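Side-chain contacts in alcohol oxidase (Myceliophthora thermophila, PDB 6F74), which binds FAD and, as a VAO-type flavoprotein of the oxygen-dependent FAD-linked oxidoreductase family, probably oxidises an alcohol substrate with molecular oxygen: residues A286-G291 and K482-S487; A529-A534 and G546-Y551. All coordinates share one frame; numbering follows the deposited sequence.

Interaction 1 of 2, residues A286-G291 and K482-S487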
# COMPACT_ATOMS: atom_id res chain seq x y z
N ALA A 286 -8.68 8.63 -13.47
CA ALA A 286 -8.18 7.25 -13.41
C ALA A 286 -7.02 7.06 -12.42
O ALA A 286 -7.02 6.11 -11.61
CB ALA A 286 -7.76 6.79 -14.79
N ILE A 287 -6.04 7.95 -12.46
CA ILE A 287 -4.89 7.83 -11.53
C ILE A 287 -5.21 8.19 -10.09
O ILE A 287 -4.42 7.88 -9.20
CB ILE A 287 -3.64 8.62 -11.99
CG1 ILE A 287 -3.89 10.13 -12.04
CG2 ILE A 287 -3.19 8.12 -13.35
CD1 ILE A 287 -2.60 10.95 -11.91
N ARG A 288 -6.35 8.85 -9.86
CA ARG A 288 -6.81 9.20 -8.52
C ARG A 288 -7.85 8.21 -8.02
O ARG A 288 -9.00 8.57 -7.76
CB ARG A 288 -7.37 10.63 -8.55
CG ARG A 288 -6.31 11.71 -8.71
CD ARG A 288 -6.92 13.10 -8.75
NE ARG A 288 -7.81 13.35 -7.61
CZ ARG A 288 -8.81 14.24 -7.58
NH1 ARG A 288 -9.08 15.01 -8.62
NH2 ARG A 288 -9.57 14.36 -6.50
N GLY A 289 -7.44 6.96 -7.86
CA GLY A 289 -8.31 5.88 -7.34
C GLY A 289 -8.44 4.64 -8.21
O GLY A 289 -8.94 3.60 -7.74
N GLY A 290 -8.00 4.70 -9.46
CA GLY A 290 -8.11 3.58 -10.39
C GLY A 290 -6.88 2.73 -10.52
O GLY A 290 -6.78 1.95 -11.45
N GLY A 291 -5.94 2.88 -9.59
CA GLY A 291 -4.75 2.07 -9.57
C GLY A 291 -3.66 2.52 -10.50
O GLY A 291 -3.71 3.61 -11.03
N LYS A 482 -16.66 13.46 -1.54
CA LYS A 482 -17.63 12.97 -2.49
C LYS A 482 -18.13 14.04 -3.46
O LYS A 482 -18.47 13.71 -4.60
CB LYS A 482 -18.81 12.34 -1.75
CG LYS A 482 -19.92 11.85 -2.68
CD LYS A 482 -21.37 12.21 -2.22
CE LYS A 482 -22.12 11.03 -1.60
NZ LYS A 482 -22.78 10.19 -2.67
N ALA A 483 -18.21 15.29 -3.01
CA ALA A 483 -18.54 16.42 -3.90
C ALA A 483 -17.57 16.60 -5.08
O ALA A 483 -17.95 17.13 -6.13
CB ALA A 483 -18.66 17.71 -3.12
N ASP A 484 -16.33 16.14 -4.92
CA ASP A 484 -15.34 16.24 -5.97
C ASP A 484 -15.50 15.14 -7.05
O ASP A 484 -14.98 14.03 -6.93
CB ASP A 484 -13.94 16.20 -5.35
CG ASP A 484 -12.84 16.37 -6.37
OD1 ASP A 484 -13.16 16.56 -7.56
OD2 ASP A 484 -11.65 16.31 -5.99
N THR A 485 -16.20 15.49 -8.12
CA THR A 485 -16.44 14.56 -9.23
C THR A 485 -15.22 14.28 -10.12
O THR A 485 -15.28 13.37 -10.96
CB THR A 485 -17.56 15.07 -10.13
OG1 THR A 485 -17.19 16.34 -10.66
CG2 THR A 485 -18.88 15.20 -9.36
N SER A 486 -14.14 15.06 -9.98
CA SER A 486 -12.88 14.76 -10.67
C SER A 486 -12.14 13.54 -10.07
O SER A 486 -11.19 13.01 -10.64
CB SER A 486 -11.95 15.98 -10.64
OG SER A 486 -11.39 16.15 -9.36
N SER A 487 -12.56 13.12 -8.88
CA SER A 487 -11.97 11.97 -8.20
C SER A 487 -12.39 10.63 -8.78
O SER A 487 -13.53 10.47 -9.21
CB SER A 487 -12.36 12.00 -6.73
OG SER A 487 -11.75 10.94 -6.05

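Interaction 2 of 2, residues A529-A534 and G546-Y551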
# COMPACT_ATOMS: atom_id res chain seq x y z
N ALA A 529 -16.27 -13.51 5.50
CA ALA A 529 -16.94 -13.04 6.70
C ALA A 529 -17.06 -11.52 6.64
O ALA A 529 -18.10 -10.96 6.99
CB ALA A 529 -16.17 -13.44 7.94
N LEU A 530 -15.98 -10.86 6.19
CA LEU A 530 -15.98 -9.41 6.10
C LEU A 530 -16.98 -8.90 5.08
O LEU A 530 -17.61 -7.86 5.31
CB LEU A 530 -14.59 -8.88 5.77
CG LEU A 530 -13.52 -9.01 6.86
CD1 LEU A 530 -12.18 -8.50 6.36
CD2 LEU A 530 -13.93 -8.31 8.16
N LYS A 531 -17.12 -9.63 3.97
CA LYS A 531 -18.11 -9.31 2.94
C LYS A 531 -19.51 -9.49 3.43
O LYS A 531 -20.36 -8.65 3.14
CB LYS A 531 -17.89 -10.12 1.65
CG LYS A 531 -16.72 -9.61 0.85
CD LYS A 531 -16.60 -10.16 -0.56
CE LYS A 531 -15.28 -9.70 -1.17
NZ LYS A 531 -15.02 -10.14 -2.59
N LYS A 532 -19.75 -10.58 4.16
CA LYS A 532 -21.06 -10.81 4.77
C LYS A 532 -21.42 -9.71 5.76
O LYS A 532 -22.58 -9.28 5.81
CB LYS A 532 -21.11 -12.17 5.47
CG LYS A 532 -22.49 -12.50 6.05
CD LYS A 532 -22.55 -13.96 6.52
CE LYS A 532 -23.87 -14.25 7.19
NZ LYS A 532 -23.74 -15.45 8.06
N LEU A 533 -20.46 -9.27 6.56
CA LEU A 533 -20.67 -8.12 7.43
C LEU A 533 -21.00 -6.84 6.67
O LEU A 533 -21.98 -6.17 7.02
CB LEU A 533 -19.43 -7.86 8.26
CG LEU A 533 -19.49 -6.68 9.25
CD1 LEU A 533 -20.60 -6.87 10.27
CD2 LEU A 533 -18.11 -6.55 9.91
N ALA A 534 -20.18 -6.50 5.68
CA ALA A 534 -20.40 -5.30 4.86
C ALA A 534 -20.47 -5.62 3.36
O ALA A 534 -19.48 -5.47 2.66
CB ALA A 534 -19.32 -4.27 5.13
N GLY A 546 -5.48 -9.82 -3.57
CA GLY A 546 -5.22 -9.91 -5.01
C GLY A 546 -5.67 -11.23 -5.59
O GLY A 546 -5.66 -11.36 -6.80
N SER A 547 -6.02 -12.22 -4.75
CA SER A 547 -6.58 -13.50 -5.22
C SER A 547 -8.08 -13.61 -5.18
O SER A 547 -8.61 -14.68 -5.52
CB SER A 547 -6.06 -14.66 -4.39
OG SER A 547 -4.66 -14.71 -4.57
N ASP A 548 -8.77 -12.52 -4.81
CA ASP A 548 -10.22 -12.54 -4.73
C ASP A 548 -10.76 -12.64 -6.14
O ASP A 548 -10.49 -11.75 -6.96
CB ASP A 548 -10.69 -11.27 -4.02
CG ASP A 548 -12.21 -11.13 -3.96
OD1 ASP A 548 -12.95 -12.12 -4.14
OD2 ASP A 548 -12.67 -9.99 -3.68
N PRO A 549 -11.50 -13.73 -6.47
CA PRO A 549 -12.20 -13.78 -7.75
C PRO A 549 -13.03 -12.54 -8.07
O PRO A 549 -13.28 -12.24 -9.25
CB PRO A 549 -13.18 -14.96 -7.58
CG PRO A 549 -12.54 -15.84 -6.55
CD PRO A 549 -11.78 -14.90 -5.63
N GLU A 550 -13.52 -11.86 -7.04
CA GLU A 550 -14.31 -10.65 -7.24
C GLU A 550 -13.53 -9.38 -7.01
O GLU A 550 -14.13 -8.34 -6.71
CB GLU A 550 -15.52 -10.69 -6.30
CG GLU A 550 -16.42 -11.91 -6.46
CD GLU A 550 -17.04 -12.05 -7.82
OE1 GLU A 550 -17.21 -11.01 -8.52
OE2 GLU A 550 -17.35 -13.22 -8.20
N TYR A 551 -12.20 -9.44 -7.15
CA TYR A 551 -11.32 -8.29 -6.88
C TYR A 551 -11.68 -7.05 -7.65
O TYR A 551 -11.45 -5.98 -7.16
CB TYR A 551 -9.83 -8.59 -7.12
CG TYR A 551 -9.40 -8.55 -8.58
CD1 TYR A 551 -9.03 -7.33 -9.21
CD2 TYR A 551 -9.36 -9.70 -9.33
CE1 TYR A 551 -8.66 -7.30 -10.56
CE2 TYR A 551 -8.96 -9.68 -10.68
CZ TYR A 551 -8.64 -8.49 -11.29
OH TYR A 551 -8.30 -8.48 -12.61
O HOH W 1 -14.64 -13.04 -2.14

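Interaction 1 of 2, residues A286-G291 and K482-S487
Arg288, just past the end of helix 281-287, sends its side chain into the turn formed by Asp484 to Ser487. Its CB already heads for that loop, and CG lies anti to the carbonyl carbon (chi1 -71°). The chain runs straight through chi2, then turns at the CG-CD bond; the side chain also packs on Val260 of strand 260-266. NE donates to the backbone oxygen of Ala257, which together with the bonds of NH1 and NH2 limits the group's freedom to turn. NH1 donates to OG of Ser486 at 2.7 Å, tilted slightly from the guanidinium plane. NH2 reaches OD2 of Asp484 at 2.9 Å in a nearly straight salt bridge (166°); OD2 lies almost in the guanidinium plane, but NH2 meets it from above the carboxylate plane. NH2 also pairs with Asp258, whose OD1 binds Ser487 OG, while Ser487 CA lies over one guanidinium face, toward its rim. Arginine suits this place because its N-H groups fan out toward different acceptors; a leucine here would probably leave Asp484 and Asp258 without their shared positive mate and Ser486 OG without its donor. Asp484 OD1 accepts from Ser486 OG at 2.6 Å and from Ser486 N at 3.0 Å, the latter an Asx turn within a type I beta turn. The loop before strand 498-503 of the seven-stranded antiparallel sheet is thus tied to the FAD-binding domain round Asp258, consistent with the two-domain VAO fold.

Interaction 2 of 2, residues A529-A534 and G546-Y551
Lys531 and Asp548 approach from opposite directions and meet in a salt bridge, with NZ of Lys531 at 2.6 Å from OD2 of Asp548. The ammonium comes in on the syn side of that oxygen, 22° out of the carboxylate plane. Lysine suits the position because the backbones are well separated: the nearest CA atoms, those of Lys531 and Glu550, are 10.9 Å apart, and a long chain is needed to cross. Its CG stands anti to the carbonyl carbon (chi1 -75°) and every later torsion is close to 180°, so the chain runs out from the helix almost fully extended. The side chain also touches Arg438 of strand 435-440.

A water adds a second, indirect link. It accepts from Lys531 NZ at 3.0 Å and donates to Asp548 OD1 at 2.8 Å, so both carboxylate oxygens are tied to the same ammonium, one directly and one through the water.

Helix 512-533 packs through Leu530 on strand 435-440 and through Leu530 and Leu533 on helix 448-458, whereas 546-551 lies in the berberine-like region and leads into helix 551-556, with Glu550 at its N-cap position.

Within the loop, hydrogen bonds keep the aspartate in position. Its OD1 also accepts from the backbone N of Glu550 at 3.0 Å, from far above the carboxylate plane, and this closes an Asx turn. The backbone bond from Tyr551 N to Asp548 O belongs to the type I beta turn over the same residues. Aspartate suits such a turn, since its short side chain lets one oxygen fold back onto the backbone while the other faces the lysine.

Van der Waals contact is slight: CB of Glu550 lies 3.8 Å from NZ of Lys531, but the bend at chi2 carries the glutamate carboxylate away, leaving OE1 of Glu550 6.4 Å from that NZ, too far for a direct ion pair.

How the interactions relate
The two contacts follow one another along the chain, 286-291 with 482-487 closing before 529-534 with 546-551 begins. Their centres are 22 Å apart and their nearest atoms about 9 Å, so they do not touch. Interaction 1 joins parts of the chain 191 residues apart, whereas interaction 2 bridges a local connection between two helices. Interaction 1 does not reach the flavin: the side chain of Arg288 is about 13 Å from the bound FAD. In interaction 2 the side chain of Asp548 is about 11 Å from that of Tyr540, an FAD-binding residue. The arginine of interaction 1 serves several partners; the lysine of interaction 2 has one direct bond and a water.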